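Local coordinates for protein TsrE (Streptomyces laurentii, PDB 7CWW) that probably catalyses a cyclisation step in the biosynthesis of a thiopeptide antibiotic, at residues 39-47 with 113-124; 94-105 with 248-256. All blocks are in the same frame, centred on the assembly; numbering follows the deposited sequence.

Contact 1 (39-47 with 113-124); sequences TDSWFYLRE and WTETTPLALDTL
Phe43 and Thr114 mark the closest backbone approach, with CA atoms 4.8 Å apart. Strand 41-47 and helix 113-124 run at 69°, their axes within 7.0 Å. No direct hydrogen bond joins them. Phe43 and Leu45 start toward the helix and pack on Trp113. Leu45 CD2 sits over one face, 3.8 Å from the centroid of the Trp113 six-membered ring. The Phe43 ring is inclined at 40° to the indole, with Phe43 CE2 3.5 Å from Trp113 CE3. Trp42 and Tyr44 start away. Trp42 CG lies between the backbone N and carbonyl carbon (chi1 71°), as does Tyr44 CG, and both ring ends come back toward the helix. Thr117 CG2 lies over the Trp42 six-membered ring, 4.0 Å from its centroid. Thr117 OG1 donates a hydrogen bond to Trp113 O and is also hydrogen-bonded to Arg326 NH2. Trp42 NE1 is hydrogen-bonded to Asp31 OD1. Tyr44 OH makes van der Waals contacts with Ala120 CB (3.4 Å) and Leu124 CD1; its hydrogen-bond partner lies outside both segments. One water bridges Ser41 OG and Thr114 OG1, which is also hydrogen-bonded to Glu110 O; another bridges Trp42 O and Thr114 O. This is alpha/beta packing, a helix across an outermost strand of a three-stranded antiparallel sheet.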
loop_
_atom_site.group_PDB
_atom_site.type_symbol
_atom_site.label_atom_id
_atom_site.label_comp_id
_atom_site.label_asym_id
_atom_site.label_seq_id
_atom_site.Cartn_x
_atom_site.Cartn_y
_atom_site.Cartn_z
ATOM N N THR A 39 0.181 -20.897 19.793
ATOM C CA THR A 39 0.846 -20.091 18.779
ATOM C C THR A 39 1.198 -18.750 19.409
ATOM O O THR A 39 0.429 -18.224 20.217
ATOM C CB THR A 39 -0.064 -19.912 17.547
ATOM O OG1 THR A 39 -0.259 -21.185 16.915
ATOM C CG2 THR A 39 0.527 -18.927 16.534
ATOM N N ASP A 40 2.370 -18.210 19.062
ATOM C CA ASP A 40 2.791 -16.935 19.642
ATOM C C ASP A 40 2.041 -15.768 19.014
ATOM O O ASP A 40 1.476 -14.930 19.722
ATOM C CB ASP A 40 4.297 -16.746 19.470
ATOM C CG ASP A 40 5.105 -17.712 20.319
ATOM O OD1 ASP A 40 4.856 -17.795 21.542
ATOM O OD2 ASP A 40 5.986 -18.392 19.761
ATOM N N SER A 41 2.039 -15.692 17.686
ATOM C CA SER A 41 1.367 -14.624 16.958
ATOM C C SER A 41 1.202 -15.113 15.528
ATOM O O SER A 41 1.800 -16.116 15.132
ATOM C CB SER A 41 2.170 -13.315 17.011
ATOM O OG SER A 41 3.461 -13.501 16.444
ATOM N N TRP A 42 0.403 -14.390 14.742
ATOM C CA TRP A 42 0.274 -14.741 13.333
ATOM C C TRP A 42 -0.023 -13.494 12.513
ATOM O O TRP A 42 -0.464 -12.472 13.038
ATOM C CB TRP A 42 -0.823 -15.801 13.118
ATOM C CG TRP A 42 -2.234 -15.301 13.317
ATOM C CD1 TRP A 42 -2.889 -15.102 14.510
ATOM C CD2 TRP A 42 -3.171 -14.972 12.285
ATOM N NE1 TRP A 42 -4.175 -14.656 14.277
ATOM C CE2 TRP A 42 -4.373 -14.572 12.918
ATOM C CE3 TRP A 42 -3.105 -14.971 10.883
ATOM C CZ2 TRP A 42 -5.504 -14.172 12.193
ATOM C CZ3 TRP A 42 -4.227 -14.582 10.160
ATOM C CH2 TRP A 42 -5.415 -14.189 10.819
ATOM N N PHE A 43 0.240 -13.589 11.208
ATOM C CA PHE A 43 -0.259 -12.609 10.254
ATOM C C PHE A 43 -0.546 -13.320 8.947
ATOM O O PHE A 43 -0.283 -14.519 8.796
ATOM C CB PHE A 43 0.705 -11.415 10.059
ATOM C CG PHE A 43 2.036 -11.753 9.378
ATOM C CD1 PHE A 43 3.165 -12.058 10.138
ATOM C CD2 PHE A 43 2.169 -11.690 7.998
ATOM C CE1 PHE A 43 4.393 -12.328 9.537
ATOM C CE2 PHE A 43 3.395 -11.970 7.379
ATOM C CZ PHE A 43 4.511 -12.280 8.157
ATOM N N TYR A 44 -1.148 -12.590 8.011
ATOM C CA TYR A 44 -1.425 -13.155 6.696
ATOM C C TYR A 44 -0.975 -12.177 5.626
ATOM O O TYR A 44 -0.888 -10.969 5.863
ATOM C CB TYR A 44 -2.927 -13.498 6.490
ATOM C CG TYR A 44 -3.796 -12.293 6.156
ATOM C CD1 TYR A 44 -3.996 -11.891 4.834
ATOM C CD2 TYR A 44 -4.427 -11.562 7.171
ATOM C CE1 TYR A 44 -4.788 -10.765 4.528
ATOM C CE2 TYR A 44 -5.239 -10.449 6.872
ATOM C CZ TYR A 44 -5.412 -10.061 5.556
ATOM O OH TYR A 44 -6.197 -8.967 5.247
ATOM N N LEU A 45 -0.652 -12.722 4.454
ATOM C CA LEU A 45 -0.445 -11.940 3.246
ATOM C C LEU A 45 -1.284 -12.566 2.148
ATOM O O LEU A 45 -1.678 -13.731 2.233
ATOM C CB LEU A 45 1.040 -11.893 2.799
ATOM C CG LEU A 45 2.047 -11.247 3.761
ATOM C CD1 LEU A 45 3.495 -11.373 3.232
ATOM C CD2 LEU A 45 1.684 -9.761 4.062
ATOM N N ARG A 46 -1.566 -11.786 1.116
ATOM C CA ARG A 46 -2.210 -12.320 -0.074
ATOM C C ARG A 46 -1.331 -11.965 -1.257
ATOM O O ARG A 46 -0.979 -10.796 -1.445
ATOM C CB ARG A 46 -3.622 -11.777 -0.235
ATOM C CG ARG A 46 -4.526 -12.246 0.914
ATOM C CD ARG A 46 -5.763 -11.406 1.025
ATOM N NE ARG A 46 -6.810 -11.859 0.116
ATOM C CZ ARG A 46 -7.945 -11.199 -0.085
ATOM N NH1 ARG A 46 -8.858 -11.668 -0.927
ATOM N NH2 ARG A 46 -8.169 -10.076 0.569
ATOM N N GLU A 47 -0.915 -12.986 -2.003
ATOM C CA GLU A 47 0.075 -12.798 -3.049
ATOM C C GLU A 47 -0.363 -13.622 -4.255
ATOM O O GLU A 47 -1.441 -14.224 -4.256
ATOM C CB GLU A 47 1.473 -13.184 -2.543
ATOM C CG GLU A 47 1.872 -12.551 -1.218
ATOM C CD GLU A 47 3.304 -12.889 -0.833
ATOM O OE1 GLU A 47 4.233 -12.329 -1.464
ATOM O OE2 GLU A 47 3.494 -13.715 0.087
ATOM N N TRP A 113 2.585 -6.061 10.279
ATOM C CA TRP A 113 1.544 -6.924 9.728
ATOM C C TRP A 113 0.779 -7.649 10.833
ATOM O O TRP A 113 -0.450 -7.757 10.778
ATOM C CB TRP A 113 2.169 -7.930 8.755
ATOM C CG TRP A 113 2.598 -7.309 7.434
ATOM C CD1 TRP A 113 2.042 -6.218 6.820
ATOM C CD2 TRP A 113 3.682 -7.731 6.593
ATOM N NE1 TRP A 113 2.707 -5.947 5.643
ATOM C CE2 TRP A 113 3.714 -6.864 5.480
ATOM C CE3 TRP A 113 4.613 -8.770 6.665
ATOM C CZ2 TRP A 113 4.648 -7.004 4.450
ATOM C CZ3 TRP A 113 5.546 -8.901 5.653
ATOM C CH2 TRP A 113 5.551 -8.030 4.550
ATOM N N THR A 114 1.496 -8.164 11.840
ATOM C CA THR A 114 0.843 -8.828 12.967
ATOM C C THR A 114 -0.093 -7.864 13.686
ATOM O O THR A 114 -1.255 -8.184 13.960
ATOM C CB THR A 114 1.906 -9.367 13.936
ATOM O OG1 THR A 114 2.769 -10.276 13.245
ATOM C CG2 THR A 114 1.278 -10.080 15.148
ATOM N N GLU A 115 0.393 -6.660 13.986
ATOM C CA GLU A 115 -0.419 -5.743 14.773
ATOM C C GLU A 115 -1.588 -5.172 13.989
ATOM O O GLU A 115 -2.566 -4.738 14.604
ATOM C CB GLU A 115 0.458 -4.615 15.316
ATOM C CG GLU A 115 1.504 -5.128 16.290
ATOM C CD GLU A 115 2.166 -4.017 17.076
ATOM O OE1 GLU A 115 2.386 -2.921 16.503
ATOM O OE2 GLU A 115 2.478 -4.251 18.260
ATOM N N THR A 116 -1.513 -5.141 12.656
ATOM C CA THR A 116 -2.620 -4.642 11.848
ATOM C C THR A 116 -3.488 -5.754 11.280
ATOM O O THR A 116 -4.404 -5.467 10.507
ATOM C CB THR A 116 -2.105 -3.762 10.699
ATOM O OG1 THR A 116 -1.184 -4.509 9.895
ATOM C CG2 THR A 116 -1.409 -2.526 11.243
ATOM N N THR A 117 -3.221 -7.013 11.633
ATOM C CA THR A 117 -4.105 -8.104 11.217
ATOM C C THR A 117 -5.527 -7.954 11.765
ATOM O O THR A 117 -6.481 -8.130 10.987
ATOM C CB THR A 117 -3.482 -9.447 11.620
ATOM O OG1 THR A 117 -2.291 -9.680 10.840
ATOM C CG2 THR A 117 -4.479 -10.598 11.396
ATOM N N PRO A 118 -5.754 -7.637 13.048
ATOM C CA PRO A 118 -7.147 -7.377 13.476
ATOM C C PRO A 118 -7.838 -6.294 12.664
ATOM O O PRO A 118 -9.019 -6.443 12.323
ATOM C CB PRO A 118 -6.998 -6.966 14.954
ATOM C CG PRO A 118 -5.779 -7.716 15.419
ATOM C CD PRO A 118 -4.841 -7.741 14.208
ATOM N N LEU A 119 -7.135 -5.202 12.347
ATOM C CA LEU A 119 -7.730 -4.140 11.539
ATOM C C LEU A 119 -8.091 -4.648 10.155
ATOM O O LEU A 119 -9.190 -4.384 9.645
ATOM C CB LEU A 119 -6.766 -2.953 11.419
ATOM C CG LEU A 119 -7.162 -1.910 10.367
ATOM C CD1 LEU A 119 -8.436 -1.161 10.781
ATOM C CD2 LEU A 119 -6.011 -0.917 10.133
ATOM N N ALA A 120 -7.165 -5.366 9.521
ATOM C CA ALA A 120 -7.432 -5.886 8.184
ATOM C C ALA A 120 -8.659 -6.789 8.198
ATOM O O ALA A 120 -9.545 -6.664 7.344
ATOM C CB ALA A 120 -6.197 -6.618 7.654
ATOM N N LEU A 121 -8.754 -7.673 9.200
ATOM C CA LEU A 121 -9.902 -8.576 9.276
ATOM C C LEU A 121 -11.188 -7.808 9.535
ATOM O O LEU A 121 -12.226 -8.093 8.921
ATOM C CB LEU A 121 -9.694 -9.616 10.375
ATOM C CG LEU A 121 -8.466 -10.519 10.205
ATOM C CD1 LEU A 121 -8.207 -11.299 11.490
ATOM C CD2 LEU A 121 -8.742 -11.460 9.053
ATOM N N ASP A 122 -11.144 -6.847 10.458
ATOM C CA ASP A 122 -12.327 -6.043 10.751
ATOM C C ASP A 122 -12.787 -5.292 9.513
ATOM O O ASP A 122 -13.993 -5.144 9.277
ATOM C CB ASP A 122 -12.021 -5.055 11.875
ATOM C CG ASP A 122 -11.954 -5.718 13.235
ATOM O OD1 ASP A 122 -12.310 -6.916 13.335
ATOM O OD2 ASP A 122 -11.524 -5.039 14.194
ATOM N N THR A 123 -11.830 -4.800 8.722
ATOM C CA THR A 123 -12.147 -4.087 7.489
ATOM C C THR A 123 -12.850 -5.003 6.495
ATOM O O THR A 123 -13.897 -4.645 5.939
ATOM C CB THR A 123 -10.857 -3.508 6.890
ATOM O OG1 THR A 123 -10.243 -2.610 7.830
ATOM C CG2 THR A 123 -11.133 -2.781 5.592
ATOM N N LEU A 124 -12.288 -6.196 6.269
ATOM C CA LEU A 124 -12.938 -7.189 5.414
ATOM C C LEU A 124 -14.332 -7.547 5.928
ATOM O O LEU A 124 -15.293 -7.606 5.152
ATOM C CB LEU A 124 -12.068 -8.443 5.314
ATOM C CG LEU A 124 -10.705 -8.166 4.663
ATOM C CD1 LEU A 124 -9.848 -9.418 4.675
ATOM C CD2 LEU A 124 -10.890 -7.633 3.235
HETATM O O HOH W 1 3.354 -12.961 13.762
HETATM O O HOH W 2 -2.328 -11.116 14.490
#

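Contact 2 (94-105 with 248-256); sequences NHEHDWLGGTAG and RFYLYATPR
Trp99 lays one indole face against the 248-256 backbone, with Tyr252 C and Ala253 N above it, both offset toward the rim. Ala253 CB touches the same indole at CZ2, 3.8 Å away. The Tyr252 ring has a water over one face, also toward its rim. Glu96 CD and Thr254 OG1 lie at its edge, in plane. The Glu96 carboxylate stands nearly upright to this ring, at 85°. CG of Glu96 is anti to the backbone N (chi1 -163°) and the chain stays extended, carrying OE2 to the hydroxyl. The pair is modelled as a very short hydrogen bond from Tyr252 OH to Glu96 OE2 (2.5 Å), whose exact length is doubtful. Gly102 CA is 3.3 Å from the same Tyr252 OH. At the other end of the loop, Phe249 CE1 is 3.6 Å from Gly105 CA.

Backbone bonds tie the loops together. Trp99 N, in the type II turn from His97 to Leu100, donates to Tyr252 O at 2.8 Å. Tyr250 N donates to Gly101 O at 3.1 Å. Thr254 N donates to Asp98 OD1 at 3.1 Å, from above the carboxylate plane (49° out of it). Waters add further bridges. One joins Gly101 N, Tyr252 N and Tyr250 O, another Gly101 O, Ala104 N and Arg248 O, and a third Glu96 O, Asp98 OD1 and Thr254 OG1.

Poorly ordered Arg256 offers Asp98 an opposite charge nearby, without a salt bridge. The chemistry is that of a hydrated surface seam: hydrogen bonds and bridging waters join the loops, while Trp99, Leu251, Ala253 and Phe249 add apolar packing.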
loop_
_atom_site.group_PDB
_atom_site.type_symbol
_atom_site.label_atom_id
_atom_site.label_comp_id
_atom_site.label_asym_id
_atom_site.label_seq_id
_atom_site.Cartn_x
_atom_site.Cartn_y
_atom_site.Cartn_z
ATOM N N ASN A 94 9.178 -14.605 1.002
ATOM C CA ASN A 94 10.283 -13.722 0.643
ATOM C C ASN A 94 10.693 -12.949 1.893
ATOM O O ASN A 94 9.928 -12.120 2.398
ATOM C CB ASN A 94 9.874 -12.778 -0.488
ATOM C CG ASN A 94 11.037 -11.960 -1.036
ATOM O OD1 ASN A 94 12.088 -11.834 -0.405
ATOM N ND2 ASN A 94 10.854 -11.413 -2.229
ATOM N N HIS A 95 11.901 -13.219 2.393
ATOM C CA HIS A 95 12.426 -12.542 3.571
ATOM C C HIS A 95 13.025 -11.179 3.242
ATOM O O HIS A 95 13.498 -10.487 4.150
ATOM C CB HIS A 95 13.498 -13.404 4.253
ATOM C CG HIS A 95 12.985 -14.702 4.795
ATOM N ND1 HIS A 95 12.673 -15.777 3.988
ATOM C CD2 HIS A 95 12.745 -15.106 6.066
ATOM C CE1 HIS A 95 12.257 -16.784 4.738
ATOM N NE2 HIS A 95 12.293 -16.403 6.001
ATOM N N GLU A 96 13.043 -10.796 1.969
ATOM C CA GLU A 96 13.765 -9.618 1.506
ATOM C C GLU A 96 12.914 -8.949 0.425
ATOM O O GLU A 96 13.346 -8.745 -0.706
ATOM C CB GLU A 96 15.161 -10.007 0.996
ATOM C CG GLU A 96 16.142 -8.840 0.868
ATOM C CD GLU A 96 17.504 -9.252 0.313
ATOM O OE1 GLU A 96 17.600 -10.326 -0.320
ATOM O OE2 GLU A 96 18.484 -8.498 0.501
ATOM N N HIS A 97 11.667 -8.625 0.776
ATOM C CA HIS A 97 10.751 -8.038 -0.196
ATOM C C HIS A 97 11.302 -6.718 -0.716
ATOM O O HIS A 97 11.907 -5.938 0.029
ATOM C CB HIS A 97 9.357 -7.826 0.423
ATOM C CG HIS A 97 8.426 -8.982 0.212
ATOM N ND1 HIS A 97 8.057 -9.430 -1.047
ATOM C CD2 HIS A 97 7.808 -9.800 1.098
ATOM C CE1 HIS A 97 7.248 -10.468 -0.921
ATOM N NE2 HIS A 97 7.075 -10.711 0.370
ATOM N N ASP A 98 11.091 -6.471 -2.006
ATOM C CA ASP A 98 11.572 -5.237 -2.608
ATOM C C ASP A 98 10.989 -4.033 -1.881
ATOM O O ASP A 98 9.798 -3.997 -1.558
ATOM C CB ASP A 98 11.195 -5.169 -4.085
ATOM C CG ASP A 98 11.874 -6.252 -4.920
ATOM O OD1 ASP A 98 12.850 -6.880 -4.459
ATOM O OD2 ASP A 98 11.432 -6.458 -6.060
ATOM N N TRP A 99 11.842 -3.047 -1.614
ATOM C CA TRP A 99 11.423 -1.745 -1.106
ATOM C C TRP A 99 10.834 -1.814 0.291
ATOM O O TRP A 99 10.102 -0.906 0.702
ATOM C CB TRP A 99 10.423 -1.074 -2.057
ATOM C CG TRP A 99 10.816 -1.186 -3.507
ATOM C CD1 TRP A 99 10.184 -1.914 -4.479
ATOM C CD2 TRP A 99 11.935 -0.561 -4.139
ATOM N NE1 TRP A 99 10.843 -1.775 -5.675
ATOM C CE2 TRP A 99 11.919 -0.945 -5.495
ATOM C CE3 TRP A 99 12.942 0.309 -3.694
ATOM C CZ2 TRP A 99 12.870 -0.500 -6.405
ATOM C CZ3 TRP A 99 13.889 0.744 -4.602
ATOM C CH2 TRP A 99 13.848 0.337 -5.939
ATOM N N LEU A 100 11.129 -2.867 1.048
ATOM C CA LEU A 100 10.569 -3.013 2.385
ATOM C C LEU A 100 11.625 -2.838 3.471
ATOM O O LEU A 100 11.388 -3.205 4.624
ATOM C CB LEU A 100 9.861 -4.369 2.515
ATOM C CG LEU A 100 8.598 -4.369 3.397
ATOM C CD1 LEU A 100 7.593 -3.323 2.922
ATOM C CD2 LEU A 100 7.932 -5.759 3.469
ATOM N N GLY A 101 12.788 -2.274 3.131
ATOM C CA GLY A 101 13.808 -1.950 4.109
ATOM C C GLY A 101 14.995 -2.893 4.133
ATOM O O GLY A 101 15.988 -2.585 4.806
ATOM N N GLY A 102 14.938 -4.024 3.433
ATOM C CA GLY A 102 16.065 -4.946 3.412
ATOM C C GLY A 102 16.010 -5.932 4.563
ATOM O O GLY A 102 15.043 -6.001 5.325
ATOM N N THR A 103 17.098 -6.692 4.706
ATOM C CA THR A 103 17.134 -7.748 5.716
ATOM C C THR A 103 16.849 -7.197 7.115
ATOM O O THR A 103 16.133 -7.827 7.902
ATOM C CB THR A 103 18.491 -8.454 5.692
ATOM O OG1 THR A 103 19.506 -7.548 6.162
ATOM C CG2 THR A 103 18.837 -8.911 4.279
ATOM N N ALA A 104 17.394 -6.024 7.441
ATOM C CA ALA A 104 17.240 -5.501 8.794
ATOM C C ALA A 104 15.829 -5.012 9.074
ATOM O O ALA A 104 15.482 -4.804 10.248
ATOM C CB ALA A 104 18.241 -4.373 9.034
ATOM N N GLY A 105 15.010 -4.833 8.032
ATOM C CA GLY A 105 13.656 -4.345 8.168
ATOM C C GLY A 105 12.593 -5.407 8.286
ATOM O O GLY A 105 11.418 -5.074 8.456
ATOM N N ARG A 248 20.615 1.030 9.140
ATOM C CA ARG A 248 20.164 -0.351 9.089
ATOM C C ARG A 248 19.201 -0.633 7.942
ATOM O O ARG A 248 19.186 -1.752 7.424
ATOM C CB ARG A 248 19.495 -0.721 10.419
ATOM C CG ARG A 248 20.493 -0.912 11.587
ATOM C CD ARG A 248 19.759 -1.444 12.822
ATOM N NE ARG A 248 18.867 -0.431 13.385
ATOM C CZ ARG A 248 17.539 -0.520 13.427
ATOM N NH1 ARG A 248 16.836 0.469 13.960
ATOM N NH2 ARG A 248 16.913 -1.583 12.933
ATOM N N PHE A 249 18.398 0.348 7.540
ATOM C CA PHE A 249 17.360 0.157 6.537
ATOM C C PHE A 249 17.849 0.695 5.198
ATOM O O PHE A 249 18.504 1.742 5.137
ATOM C CB PHE A 249 16.063 0.870 6.935
ATOM C CG PHE A 249 15.321 0.231 8.080
ATOM C CD1 PHE A 249 15.834 -0.873 8.749
ATOM C CD2 PHE A 249 14.096 0.743 8.485
ATOM C CE1 PHE A 249 15.136 -1.458 9.802
ATOM C CE2 PHE A 249 13.393 0.166 9.537
ATOM C CZ PHE A 249 13.917 -0.936 10.200
ATOM N N TYR A 250 17.529 -0.030 4.128
ATOM C CA TYR A 250 17.888 0.350 2.765
ATOM C C TYR A 250 16.719 0.007 1.853
ATOM O O TYR A 250 16.027 -0.989 2.077
ATOM C CB TYR A 250 19.172 -0.358 2.300
ATOM C CG TYR A 250 20.350 0.035 3.145
ATOM C CD1 TYR A 250 21.085 1.181 2.853
ATOM C CD2 TYR A 250 20.692 -0.704 4.274
ATOM C CE1 TYR A 250 22.140 1.575 3.661
ATOM C CE2 TYR A 250 21.749 -0.324 5.082
ATOM C CZ TYR A 250 22.469 0.821 4.771
ATOM O OH TYR A 250 23.509 1.218 5.578
ATOM N N LEU A 251 16.479 0.844 0.847
ATOM C CA LEU A 251 15.377 0.638 -0.090
ATOM C C LEU A 251 15.964 0.147 -1.405
ATOM O O LEU A 251 16.679 0.889 -2.088
ATOM C CB LEU A 251 14.568 1.924 -0.275
ATOM C CG LEU A 251 13.771 2.402 0.951
ATOM C CD1 LEU A 251 12.902 3.649 0.640
ATOM C CD2 LEU A 251 12.890 1.272 1.538
ATOM N N TYR A 252 15.688 -1.109 -1.748
ATOM C CA TYR A 252 16.231 -1.691 -2.965
ATOM C C TYR A 252 15.322 -2.814 -3.448
ATOM O O TYR A 252 14.444 -3.292 -2.724
ATOM C CB TYR A 252 17.658 -2.202 -2.742
ATOM C CG TYR A 252 17.796 -3.271 -1.674
ATOM C CD1 TYR A 252 17.988 -2.921 -0.341
ATOM C CD2 TYR A 252 17.755 -4.628 -2.001
ATOM C CE1 TYR A 252 18.129 -3.890 0.648
ATOM C CE2 TYR A 252 17.902 -5.614 -1.018
ATOM C CZ TYR A 252 18.086 -5.229 0.306
ATOM O OH TYR A 252 18.224 -6.180 1.288
ATOM N N ALA A 253 15.565 -3.238 -4.687
ATOM C CA ALA A 253 14.958 -4.409 -5.286
ATOM C C ALA A 253 16.058 -5.419 -5.577
ATOM O O ALA A 253 17.239 -5.078 -5.694
ATOM C CB ALA A 253 14.198 -4.071 -6.577
ATOM N N THR A 254 15.675 -6.684 -5.654
ATOM C CA THR A 254 16.648 -7.745 -5.862
ATOM C C THR A 254 16.191 -8.541 -7.071
ATOM O O THR A 254 15.066 -9.086 -7.058
ATOM C CB THR A 254 16.789 -8.647 -4.629
ATOM O OG1 THR A 254 17.324 -7.898 -3.530
ATOM C CG2 THR A 254 17.733 -9.815 -4.935
ATOM N N PRO A 255 17.002 -8.642 -8.125
ATOM C CA PRO A 255 16.652 -9.555 -9.222
ATOM C C PRO A 255 16.639 -10.992 -8.723
ATOM O O PRO A 255 17.480 -11.398 -7.918
ATOM C CB PRO A 255 17.754 -9.312 -10.267
ATOM C CG PRO A 255 18.518 -8.097 -9.794
ATOM C CD PRO A 255 18.337 -8.054 -8.304
ATOM N N ARG A 256 15.651 -11.759 -9.186
ATOM C CA ARG A 256 15.454 -13.115 -8.692
ATOM C C ARG A 256 16.570 -14.035 -9.192
ATOM O O ARG A 256 17.452 -13.641 -9.962
ATOM C CB ARG A 256 14.098 -13.659 -9.132
ATOM C CG ARG A 256 12.936 -13.313 -8.214
ATOM C CD ARG A 256 12.435 -11.901 -8.461
ATOM N NE ARG A 256 11.432 -11.466 -7.489
ATOM C CZ ARG A 256 11.705 -10.995 -6.273
ATOM N NH1 ARG A 256 10.718 -10.619 -5.471
ATOM N NH2 ARG A 256 12.962 -10.894 -5.858
HETATM O O HOH W 3 14.707 -7.188 -2.503
HETATM O O HOH W 4 14.734 -5.323 0.004
HETATM O O HOH W 5 14.347 -2.398 0.495
HETATM O O HOH W 6 18.372 -3.703 5.796
#

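In the fold
The centres of contacts 1 and 2 lie about 21 Å apart, and their segments alternate along the chain: 39-47, 94-105, 113-124, 248-256. The loop 94-105 leads into helix 106-127, which carries 113-124, so the two contacts meet around one helix. They also touch directly, with Trp113 CH2 3.5 Å from Leu100 CD2. Helix 308-326 borders both, through Trp322. Contact 1 is buried and joins the helix to the three-stranded antiparallel sheet. Contact 2 lies at the surface, joining two loops beside the bound polyethylene glycol, about 4 Å from the side chain of Trp99. Together they run from the sheet to the pocket that holds the glycol chain, consistent with a continuous packed path between them.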